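Local atomic coordinates of mandelate racemase/muconate lactonizing enzyme-like protein (Rubrobacter xylanophilus DSM 9941, PDB entry 3CYJ), a protein that belongs to the enolase superfamily, joining an alpha+beta N-terminal domain to a beta/alpha-barrel domain that holds a sodium ion. Residues T34-L38 with G50-V56; V132-S137 with L313-F319; H297-A301 with H322-E326. Residue numbers count along the deposited sequence, not the author numbering.

Interaction 1: T34-L38 with G50-V56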
loop_
_atom_site.group_PDB
_atom_site.type_symbol
_atom_site.label_atom_id
_atom_site.label_comp_id
_atom_site.label_asym_id
_atom_site.label_seq_id
_atom_site.Cartn_x
_atom_site.Cartn_y
_atom_site.Cartn_z
ATOM N N THR A 34 -36.534 27.302 -0.235
ATOM C CA THR A 34 -35.097 27.612 -0.258
ATOM C C THR A 34 -34.831 28.869 0.530
ATOM O O THR A 34 -35.543 29.843 0.373
ATOM C CB THR A 34 -34.615 27.940 -1.706
ATOM O OG1 THR A 34 -34.940 26.857 -2.573
ATOM C CG2 THR A 34 -33.092 28.214 -1.755
ATOM N N THR A 35 -33.773 28.864 1.333
ATOM C CA THR A 35 -33.358 30.057 2.026
ATOM C C THR A 35 -32.005 30.561 1.483
ATOM O O THR A 35 -31.015 29.835 1.509
ATOM C CB THR A 35 -33.295 29.823 3.533
ATOM O OG1 THR A 35 -34.604 29.471 4.004
ATOM C CG2 THR A 35 -32.834 31.059 4.216
ATOM N N MET A 36 -32.002 31.797 0.971
ATOM C CA MET A 36 -30.816 32.493 0.605
ATOM C C MET A 36 -30.367 33.460 1.688
ATOM O O MET A 36 -31.151 34.268 2.182
ATOM C CB MET A 36 -31.019 33.233 -0.726
ATOM C CG MET A 36 -29.753 33.908 -1.261
ATOM S SD MET A 36 -30.107 35.200 -2.550
ATOM C CE MET A 36 -30.462 34.154 -3.881
ATOM N N ILE A 37 -29.095 33.403 2.063
ATOM C CA ILE A 37 -28.589 34.387 2.988
ATOM C C ILE A 37 -27.740 35.352 2.177
ATOM O O ILE A 37 -26.888 34.912 1.417
ATOM C CB ILE A 37 -27.804 33.750 4.176
ATOM C CG1 ILE A 37 -28.693 32.744 4.938
ATOM C CG2 ILE A 37 -27.267 34.836 5.105
ATOM C CD1 ILE A 37 -28.728 31.330 4.304
ATOM N N LEU A 38 -27.973 36.659 2.338
ATOM C CA LEU A 38 -27.395 37.635 1.429
ATOM C C LEU A 38 -26.505 38.586 2.203
ATOM O O LEU A 38 -26.931 39.135 3.226
ATOM C CB LEU A 38 -28.500 38.430 0.673
ATOM C CG LEU A 38 -27.909 39.530 -0.284
ATOM C CD1 LEU A 38 -27.325 38.965 -1.620
ATOM C CD2 LEU A 38 -28.937 40.589 -0.513
ATOM N N GLY A 50 -22.807 39.025 -2.135
ATOM C CA GLY A 50 -22.551 37.595 -2.173
ATOM C C GLY A 50 -23.683 36.915 -1.432
ATOM O O GLY A 50 -24.352 37.567 -0.608
ATOM N N TYR A 51 -23.929 35.631 -1.715
ATOM C CA TYR A 51 -24.973 34.920 -0.996
ATOM C C TYR A 51 -24.622 33.447 -0.789
ATOM O O TYR A 51 -23.661 32.943 -1.372
ATOM C CB TYR A 51 -26.309 35.033 -1.742
ATOM C CG TYR A 51 -26.243 34.512 -3.182
ATOM C CD1 TYR A 51 -26.555 33.203 -3.445
ATOM C CD2 TYR A 51 -25.869 35.353 -4.273
ATOM C CE1 TYR A 51 -26.507 32.696 -4.714
ATOM C CE2 TYR A 51 -25.800 34.839 -5.593
ATOM C CZ TYR A 51 -26.135 33.489 -5.792
ATOM O OH TYR A 51 -26.135 32.878 -7.031
ATOM N N THR A 52 -25.408 32.757 0.039
ATOM C CA THR A 52 -25.283 31.310 0.130
ATOM C C THR A 52 -26.691 30.794 0.301
ATOM O O THR A 52 -27.609 31.596 0.504
ATOM C CB THR A 52 -24.321 30.880 1.317
ATOM O OG1 THR A 52 -23.997 29.484 1.212
ATOM C CG2 THR A 52 -24.922 31.228 2.715
ATOM N N TYR A 53 -26.901 29.493 0.151
ATOM C CA TYR A 53 -28.205 28.874 0.419
ATOM C C TYR A 53 -28.015 27.948 1.630
ATOM O O TYR A 53 -27.077 27.144 1.659
ATOM C CB TYR A 53 -28.684 28.060 -0.776
ATOM C CG TYR A 53 -28.934 28.913 -1.993
ATOM C CD1 TYR A 53 -30.118 29.656 -2.108
ATOM C CD2 TYR A 53 -28.001 29.002 -3.016
ATOM C CE1 TYR A 53 -30.366 30.454 -3.196
ATOM C CE2 TYR A 53 -28.240 29.800 -4.139
ATOM C CZ TYR A 53 -29.442 30.519 -4.215
ATOM O OH TYR A 53 -29.753 31.303 -5.297
ATOM N N GLY A 54 -28.873 28.061 2.633
ATOM C CA GLY A 54 -28.663 27.267 3.833
ATOM C C GLY A 54 -29.620 27.713 4.909
ATOM O O GLY A 54 -30.666 28.257 4.593
ATOM N N ASP A 55 -29.260 27.485 6.180
ATOM C CA ASP A 55 -30.151 27.833 7.272
ATOM C C ASP A 55 -30.035 29.338 7.570
ATOM O O ASP A 55 -28.931 29.922 7.407
ATOM C CB ASP A 55 -29.862 26.994 8.523
ATOM C CG ASP A 55 -30.925 27.215 9.624
ATOM O OD1 ASP A 55 -32.120 26.960 9.340
ATOM O OD2 ASP A 55 -30.576 27.693 10.721
ATOM N N VAL A 56 -31.147 29.956 8.020
ATOM C CA VAL A 56 -31.116 31.356 8.436
ATOM C C VAL A 56 -30.017 31.563 9.464
ATOM O O VAL A 56 -29.484 32.670 9.580
ATOM C CB VAL A 56 -32.475 31.904 9.076
ATOM C CG1 VAL A 56 -33.524 32.070 8.043
ATOM C CG2 VAL A 56 -33.007 31.007 10.222
HETATM O O HOH W 1 -34.037 28.730 7.060
#
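The antiparallel beta hairpin of strands 33-43 and 46-53, in the N-terminal domain, brings T34-L38 alongside G50-V56. G50 O lies 3.4 Å from L38 CD1. Y51 and L38 form a non-hydrogen-bonded pair; the Y51 ring and M36 make a Met-aromatic contact, with M36 SD 4.5 Å from the ring centroid and CE over one face. T52 faces the other side of the sheet with I37, as a hydrogen-bonded pair: I37 N donates to T52 O (2.8 Å) and T52 N to I37 O (3.0 Å). V58 of helix 57-70 packs against both. Y53 and M36, on the same side as Y51, form the last, non-hydrogen-bonded pair, with M36 CE 3.3 Å from Y53 OH, which hydrogen-bonds E326 OE2. Just past the strand, G54 N donates to T35 O (3.0 Å). D55 OD1 hydrogen-bonds S64 OG of a neighbouring subunit, while D55 O lies 3.4 Å from I37 CD1. A water accepts from V56 N (3.3 Å) and hydrogen-bonds T35 OG1 (3.2 Å), itself hydrogen-bonded to T17 OG1.

Interaction 2: V132-S137 with L313-F319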
loop_
_atom_site.group_PDB
_atom_site.type_symbol
_atom_site.label_atom_id
_atom_site.label_comp_id
_atom_site.label_asym_id
_atom_site.label_seq_id
_atom_site.Cartn_x
_atom_site.Cartn_y
_atom_site.Cartn_z
ATOM N N VAL A 132 -19.116 29.602 -20.042
ATOM C CA VAL A 132 -18.989 28.300 -19.378
ATOM C C VAL A 132 -20.196 27.435 -19.645
ATOM O O VAL A 132 -21.345 27.914 -19.561
ATOM C CB VAL A 132 -18.803 28.458 -17.838
ATOM C CG1 VAL A 132 -17.492 29.080 -17.541
ATOM C CG2 VAL A 132 -19.925 29.293 -17.206
ATOM N N PRO A 133 -19.964 26.156 -19.973
ATOM C CA PRO A 133 -21.068 25.270 -20.284
ATOM C C PRO A 133 -21.836 24.822 -19.038
ATOM O O PRO A 133 -21.262 24.719 -17.912
ATOM C CB PRO A 133 -20.390 24.115 -20.993
ATOM C CG PRO A 133 -18.953 24.156 -20.569
ATOM C CD PRO A 133 -18.642 25.535 -20.190
ATOM N N VAL A 134 -23.143 24.636 -19.205
ATOM C CA VAL A 134 -24.004 24.261 -18.099
ATOM C C VAL A 134 -24.699 22.936 -18.344
ATOM O O VAL A 134 -24.766 22.429 -19.496
ATOM C CB VAL A 134 -25.080 25.348 -17.757
ATOM C CG1 VAL A 134 -24.462 26.704 -17.674
ATOM C CG2 VAL A 134 -26.263 25.346 -18.760
ATOM N N TYR A 135 -25.206 22.329 -17.271
ATOM C CA TYR A 135 -26.258 21.340 -17.477
ATOM C C TYR A 135 -27.488 21.780 -16.689
ATOM O O TYR A 135 -27.356 22.350 -15.591
ATOM C CB TYR A 135 -25.799 19.930 -17.076
ATOM C CG TYR A 135 -25.459 19.729 -15.616
ATOM C CD1 TYR A 135 -26.412 19.251 -14.721
ATOM C CD2 TYR A 135 -24.154 19.947 -15.147
ATOM C CE1 TYR A 135 -26.119 19.018 -13.404
ATOM C CE2 TYR A 135 -23.830 19.728 -13.811
ATOM C CZ TYR A 135 -24.820 19.248 -12.957
ATOM O OH TYR A 135 -24.514 19.019 -11.658
ATOM N N GLY A 136 -28.667 21.530 -17.259
ATOM C CA GLY A 136 -29.914 21.761 -16.568
ATOM C C GLY A 136 -30.129 20.690 -15.509
ATOM O O GLY A 136 -30.036 19.498 -15.790
ATOM N N SER A 137 -30.431 21.098 -14.277
ATOM C CA SER A 137 -30.468 20.130 -13.164
ATOM C C SER A 137 -31.795 20.228 -12.331
ATOM O O SER A 137 -32.087 21.264 -11.778
ATOM C CB SER A 137 -29.232 20.331 -12.284
ATOM O OG SER A 137 -29.307 19.498 -11.126
ATOM N N LEU A 313 -12.603 23.127 -15.494
ATOM C CA LEU A 313 -14.084 23.096 -15.635
ATOM C C LEU A 313 -14.638 22.212 -16.778
ATOM O O LEU A 313 -14.294 22.396 -17.954
ATOM C CB LEU A 313 -14.648 24.517 -15.757
ATOM C CG LEU A 313 -16.177 24.573 -15.774
ATOM C CD1 LEU A 313 -16.837 24.450 -14.388
ATOM C CD2 LEU A 313 -16.603 25.828 -16.456
ATOM N N LEU A 314 -15.489 21.248 -16.420
ATOM C CA LEU A 314 -16.260 20.493 -17.391
ATOM C C LEU A 314 -17.584 21.222 -17.631
ATOM O O LEU A 314 -17.988 21.439 -18.779
ATOM C CB LEU A 314 -16.573 19.108 -16.847
ATOM C CG LEU A 314 -17.138 18.081 -17.819
ATOM C CD1 LEU A 314 -16.264 17.979 -19.050
ATOM C CD2 LEU A 314 -17.270 16.731 -17.122
ATOM N N HIS A 315 -18.283 21.537 -16.540
ATOM C CA HIS A 315 -19.580 22.233 -16.605
ATOM C C HIS A 315 -20.009 22.699 -15.237
ATOM O O HIS A 315 -19.422 22.323 -14.192
ATOM C CB HIS A 315 -20.701 21.374 -17.203
ATOM C CG HIS A 315 -20.692 19.935 -16.779
ATOM N ND1 HIS A 315 -20.663 19.538 -15.458
ATOM C CD2 HIS A 315 -20.779 18.792 -17.513
ATOM C CE1 HIS A 315 -20.711 18.216 -15.393
ATOM N NE2 HIS A 315 -20.770 17.740 -16.629
ATOM N N LEU A 316 -21.058 23.520 -15.252
ATOM C CA LEU A 316 -21.649 24.015 -14.014
ATOM C C LEU A 316 -23.104 23.597 -14.010
ATOM O O LEU A 316 -23.732 23.445 -15.083
ATOM C CB LEU A 316 -21.428 25.536 -13.825
ATOM C CG LEU A 316 -22.336 26.628 -14.445
ATOM C CD1 LEU A 316 -23.874 26.569 -14.108
ATOM C CD2 LEU A 316 -21.809 28.024 -14.115
ATOM N N GLU A 317 -23.618 23.368 -12.809
ATOM C CA GLU A 317 -24.985 22.918 -12.597
ATOM C C GLU A 317 -25.945 24.111 -12.616
ATOM O O GLU A 317 -25.851 25.036 -11.770
ATOM C CB GLU A 317 -25.124 22.231 -11.242
ATOM C CG GLU A 317 -26.536 21.807 -10.947
ATOM C CD GLU A 317 -26.683 21.224 -9.580
ATOM O OE1 GLU A 317 -25.961 21.668 -8.643
ATOM O OE2 GLU A 317 -27.524 20.320 -9.462
ATOM N N TYR A 318 -26.846 24.073 -13.585
ATOM C CA TYR A 318 -27.917 25.064 -13.667
ATOM C C TYR A 318 -29.066 24.555 -12.828
ATOM O O TYR A 318 -29.993 23.925 -13.347
ATOM C CB TYR A 318 -28.376 25.232 -15.143
ATOM C CG TYR A 318 -29.298 26.371 -15.337
ATOM C CD1 TYR A 318 -28.833 27.710 -15.267
ATOM C CD2 TYR A 318 -30.655 26.142 -15.538
ATOM C CE1 TYR A 318 -29.722 28.795 -15.412
ATOM C CE2 TYR A 318 -31.552 27.210 -15.668
ATOM C CZ TYR A 318 -31.071 28.529 -15.617
ATOM O OH TYR A 318 -31.971 29.572 -15.749
ATOM N N PHE A 319 -28.976 24.775 -11.523
ATOM C CA PHE A 319 -29.889 24.103 -10.587
ATOM C C PHE A 319 -31.241 24.788 -10.524
ATOM O O PHE A 319 -31.325 25.992 -10.258
ATOM C CB PHE A 319 -29.274 24.032 -9.179
ATOM C CG PHE A 319 -30.107 23.209 -8.204
ATOM C CD1 PHE A 319 -30.520 21.919 -8.546
ATOM C CD2 PHE A 319 -30.464 23.715 -6.988
ATOM C CE1 PHE A 319 -31.269 21.136 -7.683
ATOM C CE2 PHE A 319 -31.220 22.932 -6.071
ATOM C CZ PHE A 319 -31.622 21.644 -6.432
#
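V132-S137 and L313-F319 run parallel, their segment axes approaching to 4.5 Å at 44°, and are the first and last of eight parallel strands, so their pairing closes a TIM-type barrel. The backbone bonds alternate: L316 N donates to P133 O (2.9 Å), Y135 N to L316 O (2.9 Å), Y318 N to Y135 O (2.7 Å) and S137 N to Y318 O (3.0 Å). On the face bearing V134, L316 and Y318 the contacts are largely apolar, with V134 CG1 3.6 Å from L316 CD1. The other face carries Y135, S137, E317 and F319. Here E317 CA makes a CH-pi contact over the Y135 ring, whose edge meets the face of H315 in a T-shaped pair (centroids 4.9 Å apart), and S137 OG donates to E317 OE2 at 2.6 Å. K164 binds both Y135 OH and, as a salt bridge, E317 OE2; H315 ND1 hydrogen-bonds S295 OG. The pair thus lies between strands 162-166 and 294-296, while strand 340-341 adds antiparallel to 132-137 and helix 320-329 follows after F319.

Interaction 3: H297-A301 with H322-E326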
loop_
_atom_site.group_PDB
_atom_site.type_symbol
_atom_site.label_atom_id
_atom_site.label_comp_id
_atom_site.label_asym_id
_atom_site.label_seq_id
_atom_site.Cartn_x
_atom_site.Cartn_y
_atom_site.Cartn_z
ATOM N N HIS A 297 -21.211 22.905 -8.429
ATOM C CA HIS A 297 -22.486 22.460 -7.877
ATOM C C HIS A 297 -23.273 23.695 -7.369
ATOM O O HIS A 297 -22.700 24.524 -6.635
ATOM C CB HIS A 297 -22.168 21.459 -6.761
ATOM C CG HIS A 297 -23.359 20.935 -6.040
ATOM N ND1 HIS A 297 -24.076 19.841 -6.488
ATOM C CD2 HIS A 297 -23.944 21.328 -4.878
ATOM C CE1 HIS A 297 -25.067 19.600 -5.643
ATOM N NE2 HIS A 297 -25.009 20.488 -4.658
ATOM N N CYS A 298 -24.538 23.823 -7.828
ATOM C CA CYS A 298 -25.530 24.836 -7.379
ATOM C C CYS A 298 -25.167 26.334 -7.669
ATOM O O CYS A 298 -24.092 26.628 -8.191
ATOM C CB CYS A 298 -25.888 24.580 -5.885
ATOM S SG CYS A 298 -27.019 23.069 -5.702
ATOM N N ALA A 299 -26.075 27.264 -7.318
ATOM C CA ALA A 299 -25.825 28.733 -7.381
ATOM C C ALA A 299 -25.271 29.229 -8.748
ATOM O O ALA A 299 -24.144 29.777 -8.815
ATOM C CB ALA A 299 -24.881 29.199 -6.210
ATOM N N PRO A 300 -26.063 29.039 -9.826
ATOM C CA PRO A 300 -25.545 29.306 -11.151
ATOM C C PRO A 300 -25.069 30.731 -11.305
ATOM O O PRO A 300 -24.097 30.958 -12.003
ATOM C CB PRO A 300 -26.740 29.015 -12.101
ATOM C CG PRO A 300 -27.831 28.415 -11.270
ATOM C CD PRO A 300 -27.442 28.510 -9.821
ATOM N N ALA A 301 -25.739 31.693 -10.677
ATOM C CA ALA A 301 -25.411 33.109 -10.859
ATOM C C ALA A 301 -24.012 33.498 -10.396
ATOM O O ALA A 301 -23.314 34.233 -11.118
ATOM C CB ALA A 301 -26.456 33.996 -10.202
ATOM N N HIS A 322 -32.364 27.168 -7.703
ATOM C CA HIS A 322 -31.509 28.315 -7.535
ATOM C C HIS A 322 -31.630 29.278 -8.654
ATOM O O HIS A 322 -31.702 30.492 -8.402
ATOM C CB HIS A 322 -30.053 27.890 -7.358
ATOM C CG HIS A 322 -29.821 27.166 -6.082
ATOM N ND1 HIS A 322 -28.606 26.607 -5.749
ATOM C CD2 HIS A 322 -30.667 26.894 -5.053
ATOM C CE1 HIS A 322 -28.706 26.033 -4.562
ATOM N NE2 HIS A 322 -29.948 26.192 -4.121
ATOM N N ALA A 323 -31.581 28.773 -9.881
ATOM C CA ALA A 323 -31.888 29.583 -11.051
ATOM C C ALA A 323 -33.193 30.387 -10.809
ATOM O O ALA A 323 -33.225 31.616 -10.921
ATOM C CB ALA A 323 -32.022 28.702 -12.282
ATOM N N ARG A 324 -34.240 29.689 -10.418
ATOM C CA ARG A 324 -35.543 30.320 -10.169
ATOM C C ARG A 324 -35.495 31.382 -9.061
ATOM O O ARG A 324 -35.944 32.492 -9.250
ATOM C CB ARG A 324 -36.576 29.239 -9.847
ATOM C CG ARG A 324 -37.952 29.734 -9.399
ATOM C CD ARG A 324 -38.873 28.498 -9.164
ATOM N NE ARG A 324 -40.212 28.912 -8.774
ATOM C CZ ARG A 324 -40.599 29.117 -7.522
ATOM N NH1 ARG A 324 -39.762 28.896 -6.511
ATOM N NH2 ARG A 324 -41.835 29.544 -7.285
ATOM N N VAL A 325 -34.929 31.057 -7.905
ATOM C CA VAL A 325 -34.765 32.044 -6.820
ATOM C C VAL A 325 -33.897 33.243 -7.246
ATOM O O VAL A 325 -34.127 34.361 -6.814
ATOM C CB VAL A 325 -34.170 31.354 -5.551
ATOM C CG1 VAL A 325 -33.516 32.359 -4.549
ATOM C CG2 VAL A 325 -35.220 30.493 -4.867
ATOM N N GLU A 326 -32.865 33.000 -8.054
ATOM C CA GLU A 326 -31.992 34.080 -8.494
ATOM C C GLU A 326 -32.726 35.049 -9.470
ATOM O O GLU A 326 -32.567 36.240 -9.336
ATOM C CB GLU A 326 -30.655 33.531 -9.035
ATOM C CG GLU A 326 -29.716 33.055 -7.914
ATOM C CD GLU A 326 -28.766 31.866 -8.284
ATOM O OE1 GLU A 326 -28.507 31.609 -9.477
ATOM O OE2 GLU A 326 -28.252 31.202 -7.350
#
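H322 sets the edge of its imidazole against the loop ahead of helix 300-306: ND1 accepts a hydrogen bond from A299 N (3.0 Å) and lies 3.4 Å from C298 CB, with C298 SG 4.4 Å from the ring centroid. C298 and A299 both have positive phi, a sharp bend that presents the A299 amide to the ring and leaves A299 as N-cap of the helix. One turn after H322, E326 OE1 accepts from A301 N (3.0 Å), an amide of the first turn with no carbonyl of its own helix to bond, and touches P300 CD at 3.3 Å. The proline fills the gap between these two polar contacts, its CD 3.6 Å from H322 CB and its CG 4.3 Å from A323 CB. This pins the start of helix 300-306 to helix 320-329. Strand 313-319, which connects these helices, supplies F319 edge-to-face with H322, and strand 46-53 of the N-terminal domain brings Y53 to stack on H322 and hydrogen-bond E326 OE2 through its OH.

How the interactions relate
Interaction 1 comes first along the chain, in the N-terminal domain; interactions 2 and 3 follow in the barrel domain, with alternating segments 132-137, 297-301, 313-319 and 322-326. Interaction 3 lies between the others, its centre about 11 Å from each, whereas interactions 1 and 2, with centres about 20 Å apart, do not touch (nearest atoms about 6 Å). Y53 OH, 2.5 Å from E326 OE2, links the hairpin to the barrel, and E317 OE1, 2.7 Å from C298 N, links the barrel closure to the loop before helix 300-306. The chain of contacts thus runs from the domain interface toward the sodium held by D194, E221 and E222, about 6 Å from the E317 side chain.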